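Local structure of restriction endonuclease S subunits (Thermoanaerobacter tengcongensis, 3OKG) at residues G227-R232 against I360-L365; P286-I291 against A315-D320; L207-A212 against A373-I378; G234-I239 against R319-R324. The protein probably binds DNA as the specificity subunit of a type I restriction-modification methyltransferase, an enzyme composed of M and S polypeptides. One frame throughout, in Å; residues are numbered along the deposited sequence.

Contact 1 (G227-R232 against I360-L365)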
loop_
_atom_site.group_PDB
_atom_site.type_symbol
_atom_site.label_atom_id
_atom_site.label_comp_id
_atom_site.label_asym_id
_atom_site.label_seq_id
_atom_site.Cartn_x
_atom_site.Cartn_y
_atom_site.Cartn_z
ATOM N N GLY A 227 41.290 20.974 1.317
ATOM C CA GLY A 227 41.143 20.883 -0.128
ATOM C C GLY A 227 39.718 21.143 -0.586
ATOM O O GLY A 227 39.476 21.539 -1.722
ATOM N N TRP A 228 38.765 20.898 0.301
ATOM C CA TRP A 228 37.395 21.323 0.065
ATOM C C TRP A 228 37.429 22.811 0.327
ATOM O O TRP A 228 38.290 23.287 1.066
ATOM C CB TRP A 228 36.450 20.700 1.097
ATOM C CG TRP A 228 36.140 19.220 0.962
ATOM C CD1 TRP A 228 36.991 18.216 0.580
ATOM C CD2 TRP A 228 34.881 18.587 1.272
ATOM N NE1 TRP A 228 36.325 17.000 0.610
ATOM C CE2 TRP A 228 35.042 17.202 1.052
ATOM C CE3 TRP A 228 33.641 19.063 1.724
ATOM C CZ2 TRP A 228 33.989 16.282 1.244
ATOM C CZ3 TRP A 228 32.600 18.146 1.928
ATOM C CH2 TRP A 228 32.790 16.777 1.690
ATOM N N ARG A 229 36.493 23.553 -0.245
ATOM C CA ARG A 229 36.357 24.964 0.084
ATOM C C ARG A 229 34.907 25.317 0.294
ATOM O O ARG A 229 34.022 24.797 -0.410
ATOM C CB ARG A 229 36.906 25.847 -1.044
ATOM C CG ARG A 229 38.417 25.871 -1.187
ATOM C CD ARG A 229 38.840 26.638 -2.441
ATOM N NE ARG A 229 38.198 26.069 -3.622
ATOM C CZ ARG A 229 37.416 26.748 -4.454
ATOM N NH1 ARG A 229 37.197 28.043 -4.251
ATOM N NH2 ARG A 229 36.871 26.133 -5.500
ATOM N N TRP A 230 34.661 26.207 1.247
ATOM C CA TRP A 230 33.377 26.874 1.332
ATOM C C TRP A 230 33.248 27.939 0.235
ATOM O O TRP A 230 34.009 28.899 0.220
ATOM C CB TRP A 230 33.227 27.534 2.685
ATOM C CG TRP A 230 32.837 26.587 3.757
ATOM C CD1 TRP A 230 33.612 26.152 4.806
ATOM C CD2 TRP A 230 31.576 25.928 3.884
ATOM N NE1 TRP A 230 32.889 25.285 5.593
ATOM C CE2 TRP A 230 31.641 25.118 5.043
ATOM C CE3 TRP A 230 30.391 25.948 3.139
ATOM C CZ2 TRP A 230 30.568 24.324 5.463
ATOM C CZ3 TRP A 230 29.319 25.168 3.558
ATOM C CH2 TRP A 230 29.420 24.363 4.715
ATOM N N VAL A 231 32.292 27.777 -0.677
ATOM C CA VAL A 231 32.059 28.776 -1.732
ATOM C C VAL A 231 30.628 29.274 -1.708
ATOM O O VAL A 231 29.738 28.617 -1.166
ATOM C CB VAL A 231 32.376 28.226 -3.134
ATOM C CG1 VAL A 231 33.817 27.727 -3.207
ATOM C CG2 VAL A 231 31.405 27.092 -3.497
ATOM N N ARG A 232 30.395 30.429 -2.323
ATOM C CA ARG A 232 29.042 30.941 -2.506
ATOM C C ARG A 232 28.491 30.389 -3.817
ATOM O O ARG A 232 29.179 30.408 -4.837
ATOM C CB ARG A 232 29.041 32.469 -2.531
ATOM C CG ARG A 232 29.492 33.111 -1.230
ATOM C CD ARG A 232 29.782 34.592 -1.416
ATOM N NE ARG A 232 30.700 34.834 -2.525
ATOM C CZ ARG A 232 32.025 34.827 -2.413
ATOM N NH1 ARG A 232 32.783 35.058 -3.477
ATOM N NH2 ARG A 232 32.592 34.591 -1.239
ATOM N N ILE A 360 27.944 26.721 0.072
ATOM C CA ILE A 360 27.913 25.276 -0.153
ATOM C C ILE A 360 29.327 24.738 0.006
ATOM O O ILE A 360 30.286 25.369 -0.456
ATOM C CB ILE A 360 27.340 24.948 -1.585
ATOM C CG1 ILE A 360 27.235 23.427 -1.841
ATOM C CG2 ILE A 360 28.179 25.628 -2.702
ATOM C CD1 ILE A 360 26.549 23.101 -3.216
ATOM N N PRO A 361 29.480 23.568 0.662
ATOM C CA PRO A 361 30.841 23.046 0.773
ATOM C C PRO A 361 31.194 22.407 -0.559
ATOM O O PRO A 361 30.383 21.732 -1.186
ATOM C CB PRO A 361 30.729 21.951 1.855
ATOM C CG PRO A 361 29.218 21.732 2.099
ATOM C CD PRO A 361 28.459 22.614 1.128
ATOM N N LEU A 362 32.411 22.611 -1.003
ATOM C CA LEU A 362 32.769 22.210 -2.335
ATOM C C LEU A 362 34.017 21.362 -2.350
ATOM O O LEU A 362 35.135 21.906 -2.312
ATOM C CB LEU A 362 32.945 23.454 -3.246
ATOM C CG LEU A 362 33.070 23.115 -4.739
ATOM C CD1 LEU A 362 31.668 22.815 -5.354
ATOM C CD2 LEU A 362 33.766 24.241 -5.507
ATOM N N PRO A 363 33.835 20.024 -2.410
ATOM C CA PRO A 363 34.941 19.091 -2.598
ATOM C C PRO A 363 35.468 19.186 -4.012
ATOM O O PRO A 363 34.794 19.750 -4.880
ATOM C CB PRO A 363 34.279 17.700 -2.429
ATOM C CG PRO A 363 32.916 17.965 -1.817
ATOM C CD PRO A 363 32.537 19.324 -2.355
ATOM N N PRO A 364 36.648 18.606 -4.258
ATOM C CA PRO A 364 37.087 18.392 -5.634
ATOM C C PRO A 364 36.052 17.515 -6.356
ATOM O O PRO A 364 35.322 16.751 -5.724
ATOM C CB PRO A 364 38.408 17.638 -5.477
ATOM C CG PRO A 364 38.861 17.910 -4.073
ATOM C CD PRO A 364 37.628 18.139 -3.261
ATOM N N LEU A 365 35.987 17.620 -7.672
ATOM C CA LEU A 365 34.966 16.871 -8.428
ATOM C C LEU A 365 34.956 15.385 -8.112
ATOM O O LEU A 365 33.896 14.766 -7.979
ATOM C CB LEU A 365 35.162 17.070 -9.924
ATOM C CG LEU A 365 34.752 18.454 -10.419
ATOM C CD1 LEU A 365 35.305 18.695 -11.823
ATOM C CD2 LEU A 365 33.230 18.589 -10.398
HETATM O O HOH W 1 37.511 22.158 -3.838
#
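The indole of Trp228 lies across the ring of Pro363, whose CG stands 3.4 Å from the centroid of the Trp228 six-membered ring, a CH-pi contact over the face. Trp228 CG is anti to its carbonyl carbon (chi1 -73°), and CE3 of the indole lies beside Pro361 CB, which sits at the ring edge. Trp230 repeats the theme less centrally: Pro361 CB is 4.0 Å from the centroid of its six-membered ring and offset toward the rim, while the Trp230 NE1 donates to Ala222 O. On the opposite face of this two-stranded antiparallel ribbon, Val231 CG2 and Ile360 CG2 run side by side at 3.6 Å. Arg229 NH2 approaches Leu362 CD2 to the same distance of 3.6 Å. Two hydrogen-bonded pairs, Arg229 with Leu362 and Val231 with Ile360, give four backbone bonds; the Val231 N to Ile360 O bond is nearly straight at 172°. Between them Pro361 faces Trp230 in a non-hydrogen-bonded pair, where the missing N-H costs the ladder nothing. Leu362 O is more heavily used: Arg229 N donates to it at 3.0 Å, and a water donates to both Leu362 O and Gly227 O. The chemistry implies a division of labour, in which the backbone supplies the polar ties of the ribbon and proline C-H groups against indole faces supply much of the packing on one side.

Contact 2 (P286-I291 against A315-D320)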
loop_
_atom_site.group_PDB
_atom_site.type_symbol
_atom_site.label_atom_id
_atom_site.label_comp_id
_atom_site.label_asym_id
_atom_site.label_seq_id
_atom_site.Cartn_x
_atom_site.Cartn_y
_atom_site.Cartn_z
ATOM N N PRO A 286 19.367 20.989 -20.596
ATOM C CA PRO A 286 19.512 19.682 -19.961
ATOM C C PRO A 286 20.653 19.717 -18.958
ATOM O O PRO A 286 21.772 20.123 -19.292
ATOM C CB PRO A 286 19.862 18.770 -21.132
ATOM C CG PRO A 286 19.188 19.409 -22.293
ATOM C CD PRO A 286 19.303 20.881 -22.065
ATOM N N GLY A 287 20.355 19.300 -17.734
ATOM C CA GLY A 287 21.313 19.372 -16.653
ATOM C C GLY A 287 20.820 20.336 -15.600
ATOM O O GLY A 287 20.540 19.936 -14.474
ATOM N N ASP A 288 20.681 21.605 -15.973
ATOM C CA ASP A 288 20.339 22.641 -15.005
ATOM C C ASP A 288 19.286 22.222 -14.005
ATOM O O ASP A 288 18.319 21.528 -14.336
ATOM C CB ASP A 288 19.793 23.900 -15.678
ATOM C CG ASP A 288 20.686 24.405 -16.786
ATOM O OD1 ASP A 288 21.847 23.960 -16.874
ATOM O OD2 ASP A 288 20.212 25.241 -17.585
ATOM N N VAL A 289 19.479 22.668 -12.773
ATOM C CA VAL A 289 18.553 22.404 -11.699
ATOM C C VAL A 289 17.519 23.502 -11.696
ATOM O O VAL A 289 17.858 24.673 -11.875
ATOM C CB VAL A 289 19.320 22.364 -10.342
ATOM C CG1 VAL A 289 18.349 22.271 -9.169
ATOM C CG2 VAL A 289 20.304 21.175 -10.332
ATOM N N LEU A 290 16.253 23.138 -11.525
ATOM C CA LEU A 290 15.185 24.128 -11.459
ATOM C C LEU A 290 14.762 24.240 -10.013
ATOM O O LEU A 290 14.699 23.238 -9.301
ATOM C CB LEU A 290 13.978 23.716 -12.335
ATOM C CG LEU A 290 14.256 23.388 -13.806
ATOM C CD1 LEU A 290 13.036 22.776 -14.474
ATOM C CD2 LEU A 290 14.716 24.624 -14.580
ATOM N N ILE A 291 14.463 25.447 -9.565
ATOM C CA ILE A 291 14.069 25.628 -8.173
ATOM C C ILE A 291 12.909 26.610 -8.089
ATOM O O ILE A 291 12.856 27.564 -8.855
ATOM C CB ILE A 291 15.256 26.099 -7.316
ATOM C CG1 ILE A 291 14.884 26.126 -5.834
ATOM C CG2 ILE A 291 15.767 27.454 -7.795
ATOM C CD1 ILE A 291 16.088 26.083 -4.916
ATOM N N ALA A 315 16.608 28.889 -12.684
ATOM C CA ALA A 315 17.421 27.769 -13.148
ATOM C C ALA A 315 18.879 27.954 -12.691
ATOM O O ALA A 315 19.422 29.063 -12.751
ATOM C CB ALA A 315 17.351 27.642 -14.646
ATOM N N LEU A 316 19.498 26.875 -12.224
ATOM C CA LEU A 316 20.876 26.910 -11.717
ATOM C C LEU A 316 21.730 26.043 -12.603
ATOM O O LEU A 316 21.466 24.839 -12.772
ATOM C CB LEU A 316 20.927 26.372 -10.287
ATOM C CG LEU A 316 19.811 26.920 -9.401
ATOM C CD1 LEU A 316 19.734 26.127 -8.094
ATOM C CD2 LEU A 316 20.043 28.387 -9.130
ATOM N N ARG A 317 22.739 26.642 -13.213
ATOM C CA ARG A 317 23.567 25.883 -14.131
ATOM C C ARG A 317 24.957 25.792 -13.551
ATOM O O ARG A 317 25.680 26.788 -13.522
ATOM C CB ARG A 317 23.625 26.523 -15.509
ATOM C CG ARG A 317 24.362 25.645 -16.516
ATOM C CD ARG A 317 24.269 26.196 -17.926
ATOM N NE ARG A 317 22.895 26.184 -18.437
ATOM C CZ ARG A 317 22.287 27.227 -19.000
ATOM N NH1 ARG A 317 22.927 28.382 -19.147
ATOM N NH2 ARG A 317 21.042 27.112 -19.429
ATOM N N PRO A 318 25.319 24.602 -13.065
ATOM C CA PRO A 318 26.608 24.394 -12.398
ATOM C C PRO A 318 27.765 24.706 -13.340
ATOM O O PRO A 318 27.726 24.361 -14.515
ATOM C CB PRO A 318 26.610 22.903 -12.083
ATOM C CG PRO A 318 25.157 22.515 -12.029
ATOM C CD PRO A 318 24.464 23.402 -13.032
ATOM N N ARG A 319 28.796 25.354 -12.820
ATOM C CA ARG A 319 30.014 25.555 -13.586
ATOM C C ARG A 319 30.832 24.287 -13.476
ATOM O O ARG A 319 30.390 23.322 -12.850
ATOM C CB ARG A 319 30.750 26.801 -13.071
ATOM C CG ARG A 319 29.885 28.041 -13.274
ATOM C CD ARG A 319 30.602 29.363 -13.047
ATOM N NE ARG A 319 29.617 30.433 -12.868
ATOM C CZ ARG A 319 29.902 31.675 -12.488
ATOM N NH1 ARG A 319 31.158 32.034 -12.247
ATOM N NH2 ARG A 319 28.921 32.561 -12.350
ATOM N N ASP A 320 32.021 24.265 -14.068
ATOM C CA ASP A 320 32.761 23.008 -14.153
ATOM C C ASP A 320 33.157 22.441 -12.785
ATOM O O ASP A 320 33.308 21.237 -12.649
ATOM C CB ASP A 320 34.005 23.147 -15.036
ATOM C CG ASP A 320 33.671 23.575 -16.450
ATOM O OD1 ASP A 320 32.575 23.221 -16.933
ATOM O OD2 ASP A 320 34.506 24.265 -17.074
#
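Asp288 and Arg317 meet at one end of an antiparallel pair of strands, 289-292 and 313-318, the central two of a four-stranded sheet in the second DNA specificity domain. Their salt bridge is the tightly packed part. The Arg317 chain runs out extended and then bends at chi3 (-65°), bringing NE to 2.9 Å from Asp288 OD1, which it meets on the syn side. NH2 of Arg317 reaches Asp288 OD2 at 2.8 Å in a bond weak by its angle; the carboxylate and guanidinium planes are turned 50° apart. Asp288 is buried, and its OD2 also accepts from Arg285 N, so the two charges are likely to stabilise each other. A methionine in place of Arg317 would remove the guanidinium and would probably leave the buried carboxylate without its charged mate across the strands. Next along the ladder, Val289 and Leu316 form a hydrogen-bonded pair: Val289 N to Leu316 O is 2.9 Å, and the return bond from Leu316 N to Val289 O lies in the carbonyl plane. The apolar side chains meet more loosely. Leu316 CD1 stands 4.2 Å from Val289 CG1 and equally far from Ile291 CG2, and the face that these three share is covered in part by Leu327 and Leu331 of helix 324-333. The solvent side is looser still: beyond Pro318 the chain parts from strand 289-292, and Arg319 and Asp320 lie exposed and take no part in the pairing. On the other face, Leu290 CD2 touches Ala315 CB at 4.0 Å.

Contact 3 (L207-A212 against A373-I378)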
loop_
_atom_site.group_PDB
_atom_site.type_symbol
_atom_site.label_atom_id
_atom_site.label_comp_id
_atom_site.label_asym_id
_atom_site.label_seq_id
_atom_site.Cartn_x
_atom_site.Cartn_y
_atom_site.Cartn_z
ATOM N N LEU A 207 16.769 7.242 8.460
ATOM C CA LEU A 207 17.676 7.823 9.438
ATOM C C LEU A 207 19.107 7.858 8.893
ATOM O O LEU A 207 19.841 8.845 9.049
ATOM C CB LEU A 207 17.608 7.018 10.738
ATOM C CG LEU A 207 17.662 7.802 12.045
ATOM C CD1 LEU A 207 17.185 6.928 13.206
ATOM C CD2 LEU A 207 19.064 8.318 12.279
ATOM N N LEU A 208 19.498 6.772 8.247
ATOM C CA LEU A 208 20.780 6.708 7.558
ATOM C C LEU A 208 20.971 7.852 6.547
ATOM O O LEU A 208 22.043 8.464 6.483
ATOM C CB LEU A 208 20.917 5.365 6.841
ATOM C CG LEU A 208 22.206 5.177 6.042
ATOM C CD1 LEU A 208 23.433 5.609 6.855
ATOM C CD2 LEU A 208 22.345 3.744 5.572
ATOM N N MET A 209 19.949 8.114 5.743
ATOM C CA MET A 209 20.054 9.146 4.708
ATOM C C MET A 209 20.250 10.500 5.378
ATOM O O MET A 209 21.184 11.246 5.056
ATOM C CB MET A 209 18.801 9.180 3.846
ATOM C CG MET A 209 18.727 10.358 2.887
ATOM S SD MET A 209 20.083 10.293 1.688
ATOM C CE MET A 209 19.315 9.240 0.507
ATOM N N GLN A 210 19.363 10.794 6.322
ATOM C CA GLN A 210 19.403 12.039 7.081
ATOM C C GLN A 210 20.765 12.253 7.769
ATOM O O GLN A 210 21.340 13.341 7.696
ATOM C CB GLN A 210 18.231 12.063 8.072
ATOM C CG GLN A 210 18.150 13.295 8.955
ATOM C CD GLN A 210 16.913 13.283 9.850
ATOM O OE1 GLN A 210 15.795 13.514 9.382
ATOM N NE2 GLN A 210 17.114 13.017 11.143
ATOM N N THR A 211 21.293 11.205 8.396
ATOM C CA THR A 211 22.611 11.224 9.025
ATOM C C THR A 211 23.741 11.456 8.020
ATOM O O THR A 211 24.688 12.221 8.282
ATOM C CB THR A 211 22.881 9.897 9.786
ATOM O OG1 THR A 211 21.978 9.788 10.893
ATOM C CG2 THR A 211 24.307 9.856 10.300
ATOM N N ALA A 212 23.659 10.792 6.875
ATOM C CA ALA A 212 24.686 10.954 5.844
ATOM C C ALA A 212 24.712 12.397 5.293
ATOM O O ALA A 212 25.775 12.953 5.069
ATOM C CB ALA A 212 24.483 9.946 4.701
ATOM N N ALA A 373 27.754 8.936 -5.317
ATOM C CA ALA A 373 27.518 7.507 -5.543
ATOM C C ALA A 373 26.992 6.832 -4.260
ATOM O O ALA A 373 26.072 6.021 -4.293
ATOM C CB ALA A 373 28.783 6.846 -6.019
ATOM N N TYR A 374 27.562 7.201 -3.121
ATOM C CA TYR A 374 27.116 6.663 -1.842
ATOM C C TYR A 374 25.684 7.077 -1.493
ATOM O O TYR A 374 24.871 6.241 -1.119
ATOM C CB TYR A 374 28.078 7.052 -0.723
ATOM C CG TYR A 374 27.547 6.755 0.654
ATOM C CD1 TYR A 374 27.443 5.438 1.111
ATOM C CD2 TYR A 374 27.158 7.780 1.501
ATOM C CE1 TYR A 374 26.952 5.147 2.380
ATOM C CE2 TYR A 374 26.672 7.503 2.789
ATOM C CZ TYR A 374 26.573 6.185 3.218
ATOM O OH TYR A 374 26.090 5.899 4.480
ATOM N N LEU A 375 25.383 8.370 -1.595
ATOM C CA LEU A 375 24.036 8.879 -1.329
ATOM C C LEU A 375 22.997 8.285 -2.282
ATOM O O LEU A 375 21.862 8.050 -1.890
ATOM C CB LEU A 375 24.001 10.418 -1.468
ATOM C CG LEU A 375 24.815 11.216 -0.430
ATOM C CD1 LEU A 375 24.678 12.731 -0.750
ATOM C CD2 LEU A 375 24.363 10.916 0.988
ATOM N N ASP A 376 23.376 8.112 -3.543
ATOM C CA ASP A 376 22.466 7.546 -4.527
ATOM C C ASP A 376 22.025 6.152 -4.092
ATOM O O ASP A 376 20.858 5.793 -4.263
ATOM C CB ASP A 376 23.140 7.441 -5.896
ATOM C CG ASP A 376 23.155 8.761 -6.643
ATOM O OD1 ASP A 376 22.486 9.725 -6.202
ATOM O OD2 ASP A 376 23.839 8.814 -7.681
ATOM N N GLN A 377 22.962 5.368 -3.560
ATOM C CA GLN A 377 22.619 4.009 -3.107
ATOM C C GLN A 377 21.544 4.062 -2.007
ATOM O O GLN A 377 20.544 3.369 -2.065
ATOM C CB GLN A 377 23.882 3.270 -2.637
ATOM C CG GLN A 377 23.636 1.966 -1.908
ATOM C CD GLN A 377 23.900 0.733 -2.772
ATOM O OE1 GLN A 377 23.861 0.790 -4.008
ATOM N NE2 GLN A 377 24.175 -0.394 -2.115
ATOM N N ILE A 378 21.745 4.911 -1.003
ATOM C CA ILE A 378 20.769 5.062 0.070
ATOM C C ILE A 378 19.432 5.607 -0.436
ATOM O O ILE A 378 18.351 5.138 -0.049
ATOM C CB ILE A 378 21.285 6.026 1.156
ATOM C CG1 ILE A 378 22.658 5.588 1.671
ATOM C CG2 ILE A 378 20.274 6.144 2.271
ATOM C CD1 ILE A 378 23.308 6.637 2.626
#
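Ile378 fits between Leu208, Met209 and Ala212, and its side chain can be followed outward atom by atom. CB of Ile378 is 3.8 Å from Met209 CE. The branch methyl Ile378 CG2 meets the same methionine twice, lying 3.7 Å from Met209 CE and close also to Met209 CB; the methionine chain, bent at chi2 (63°) and again at chi3, curls its terminal methyl in to this spot. CG1 of Ile378, which is anti to the carbonyl carbon (chi1 -54°), sits over one face of the Tyr374 ring of its own helix, offset toward the rim. At the tip, Ile378 CD1 is 3.9 Å from Leu208 CG, the two side chains crossing at about a right angle, and 4.1 Å from Ala212 CB. An alanine in place of Ile378 would keep CB against Met209 CE but would probably open a gap between Leu208 and Ala212 and leave the Met209 methyl freer to turn. Around this centre, Ala212 CB touches the edge of the Tyr374 ring at CE2 (3.8 Å) and also packs on Leu375 CD2 at 3.8 Å. Leu208 CD1 lies against Tyr374 OH at 3.6 Å, on the more exposed side of the contact. The contact is thus carried by apolar atoms, without a direct polar bond between the segments. The axes of the two short segments, 207-212 and 373-378, approach to 10.2 Å and run 157° apart, nearly antiparallel. Such a pair of long helices, 174-216 and 365-388, is characteristic of type I specificity subunits, in which an antiparallel coiled coil spaces the two DNA specificity domains.

Contact 4 (G234-I239 against R319-R324)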
loop_
_atom_site.group_PDB
_atom_site.type_symbol
_atom_site.label_atom_id
_atom_site.label_comp_id
_atom_site.label_asym_id
_atom_site.label_seq_id
_atom_site.Cartn_x
_atom_site.Cartn_y
_atom_site.Cartn_z
ATOM N N GLY A 234 26.806 31.393 -6.086
ATOM C CA GLY A 234 27.099 32.318 -7.186
ATOM C C GLY A 234 28.455 32.089 -7.847
ATOM O O GLY A 234 28.616 32.307 -9.045
ATOM N N GLU A 235 29.443 31.625 -7.085
ATOM C CA GLU A 235 30.793 31.433 -7.639
ATOM C C GLU A 235 30.929 30.243 -8.561
ATOM O O GLU A 235 31.808 30.220 -9.428
ATOM C CB GLU A 235 31.809 31.200 -6.512
ATOM C CG GLU A 235 31.926 32.294 -5.487
ATOM C CD GLU A 235 33.039 31.996 -4.513
ATOM O OE1 GLU A 235 34.217 31.986 -4.949
ATOM O OE2 GLU A 235 32.731 31.759 -3.324
ATOM N N VAL A 236 30.118 29.211 -8.326
ATOM C CA VAL A 236 30.286 27.959 -9.048
ATOM C C VAL A 236 29.000 27.561 -9.822
ATOM O O VAL A 236 28.853 26.422 -10.271
ATOM C CB VAL A 236 30.713 26.857 -8.044
ATOM C CG1 VAL A 236 32.090 27.230 -7.430
ATOM C CG2 VAL A 236 29.685 26.755 -6.923
ATOM N N CYS A 237 28.096 28.519 -9.993
ATOM C CA CYS A 237 26.787 28.245 -10.579
ATOM C C CYS A 237 26.223 29.498 -11.254
ATOM O O CYS A 237 26.234 30.590 -10.668
ATOM C CB CYS A 237 25.834 27.748 -9.481
ATOM S SG CYS A 237 24.373 26.871 -10.085
ATOM N N ASP A 238 25.757 29.352 -12.496
ATOM C CA ASP A 238 25.029 30.438 -13.155
ATOM C C ASP A 238 23.596 30.401 -12.652
ATOM O O ASP A 238 22.975 29.333 -12.618
ATOM C CB ASP A 238 25.027 30.263 -14.672
ATOM C CG ASP A 238 26.416 30.313 -15.267
ATOM O OD1 ASP A 238 27.272 31.017 -14.708
ATOM O OD2 ASP A 238 26.653 29.642 -16.290
ATOM N N ILE A 239 23.079 31.557 -12.246
ATOM C CA ILE A 239 21.721 31.639 -11.728
ATOM C C ILE A 239 20.879 32.537 -12.631
ATOM O O ILE A 239 21.257 33.667 -12.929
ATOM C CB ILE A 239 21.704 32.177 -10.301
ATOM C CG1 ILE A 239 22.567 31.282 -9.393
ATOM C CG2 ILE A 239 20.300 32.239 -9.774
ATOM C CD1 ILE A 239 22.515 31.680 -7.944
ATOM N N ARG A 319 28.796 25.354 -12.820
ATOM C CA ARG A 319 30.014 25.555 -13.586
ATOM C C ARG A 319 30.832 24.287 -13.476
ATOM O O ARG A 319 30.390 23.322 -12.850
ATOM C CB ARG A 319 30.750 26.801 -13.071
ATOM C CG ARG A 319 29.885 28.041 -13.274
ATOM C CD ARG A 319 30.602 29.363 -13.047
ATOM N NE ARG A 319 29.617 30.433 -12.868
ATOM C CZ ARG A 319 29.902 31.675 -12.488
ATOM N NH1 ARG A 319 31.158 32.034 -12.247
ATOM N NH2 ARG A 319 28.921 32.561 -12.350
ATOM N N ASP A 320 32.021 24.265 -14.068
ATOM C CA ASP A 320 32.761 23.008 -14.153
ATOM C C ASP A 320 33.157 22.441 -12.785
ATOM O O ASP A 320 33.308 21.237 -12.649
ATOM C CB ASP A 320 34.005 23.147 -15.036
ATOM C CG ASP A 320 33.671 23.575 -16.450
ATOM O OD1 ASP A 320 32.575 23.221 -16.933
ATOM O OD2 ASP A 320 34.506 24.265 -17.074
ATOM N N SER A 321 33.332 23.290 -11.780
ATOM C CA SER A 321 33.809 22.780 -10.488
ATOM C C SER A 321 32.695 22.209 -9.609
ATOM O O SER A 321 32.957 21.820 -8.478
ATOM C CB SER A 321 34.548 23.864 -9.708
ATOM O OG SER A 321 33.643 24.873 -9.291
ATOM N N LEU A 322 31.464 22.182 -10.118
ATOM C CA LEU A 322 30.311 21.748 -9.320
ATOM C C LEU A 322 29.498 20.691 -10.073
ATOM O O LEU A 322 29.059 20.932 -11.202
ATOM C CB LEU A 322 29.416 22.942 -8.965
ATOM C CG LEU A 322 28.051 22.643 -8.306
ATOM C CD1 LEU A 322 28.241 22.075 -6.889
ATOM C CD2 LEU A 322 27.203 23.905 -8.232
ATOM N N GLU A 323 29.329 19.521 -9.446
ATOM C CA GLU A 323 28.515 18.432 -9.977
ATOM C C GLU A 323 27.039 18.739 -9.801
ATOM O O GLU A 323 26.607 19.185 -8.733
ATOM C CB GLU A 323 28.839 17.123 -9.250
ATOM C CG GLU A 323 30.135 16.469 -9.687
ATOM C CD GLU A 323 30.051 15.912 -11.104
ATOM O OE1 GLU A 323 28.925 15.675 -11.586
ATOM O OE2 GLU A 323 31.108 15.705 -11.735
ATOM N N ARG A 324 26.263 18.495 -10.851
ATOM C CA ARG A 324 24.831 18.722 -10.817
ATOM C C ARG A 324 24.205 18.051 -9.607
ATOM O O ARG A 324 23.403 18.633 -8.864
ATOM C CB ARG A 324 24.208 18.100 -12.078
ATOM C CG ARG A 324 22.714 18.041 -12.024
ATOM C CD ARG A 324 22.133 18.056 -13.419
ATOM N NE ARG A 324 21.941 16.732 -13.990
ATOM C CZ ARG A 324 22.853 16.094 -14.706
ATOM N NH1 ARG A 324 24.037 16.659 -14.920
ATOM N NH2 ARG A 324 22.576 14.890 -15.207
HETATM O O HOH W 2 30.734 34.527 -10.084
#
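Arg319 holds the other segment twice, first with its backbone: Arg319 N donates to Val236 O at 2.8 Å in a nearly straight bond, from above the carbonyl plane. Its side chain then passes this carbonyl and stays extended from CG to NE; the guanidinium lies over the backbone of residues 234-236, with Glu235 C over one of its faces. Arg319 NE reaches Asp238 OD1 at 3.0 Å and Arg319 NH2 the same oxygen at 3.3 Å; both bonds are weak by their angles, and the carboxylate and guanidinium planes are 44° apart, yet together they make a salt bridge. A water donates to Gly234 O and accepts weakly from Arg319 NH1. The chain now folds into a type I turn through Asp320, closed by Leu322 N to Arg319 O at 3.1 Å. Ser321 places OG between its backbone N and carbonyl carbon (chi1 69°), where it lies 3.4 Å from Val236 CG1. Leu322 follows, its CD2 set 4.0 Å from Val236 CG2 and also near Cys237 CB at 4.3 Å, with Leu362 packing on both Leu322 and Val236. Glu323, whose N bonds to Gln368 OE1, is the N-cap of the next helix. The arrangement is that of a beta turn joining a sheet strand, 313-318, to helix 324-333, held to the start of the neighbouring edge strand 237-241 of the second DNA specificity domain.

In the fold
From the N terminus, the chain first reaches these contacts on the long helix 174-216, whose partner in contact 3 comes 161 residues later on helix 365-388; this is the widest loop. Within it, contact 1 joins strand 229-232 to strand 359-362, just before that second helix. Contacts 2 and 4 both lie within contact 1 and end on the same stretch, sharing Arg319 and Asp320; contact 2 starts later in the chain, and no loop crosses another. Contacts 2 and 4 are centred about 8 Å apart and meet on one sheet. Contact 1 touches both through Leu365, whereas contact 3 stands clear of them, joining helix 174-216 to helix 365-388.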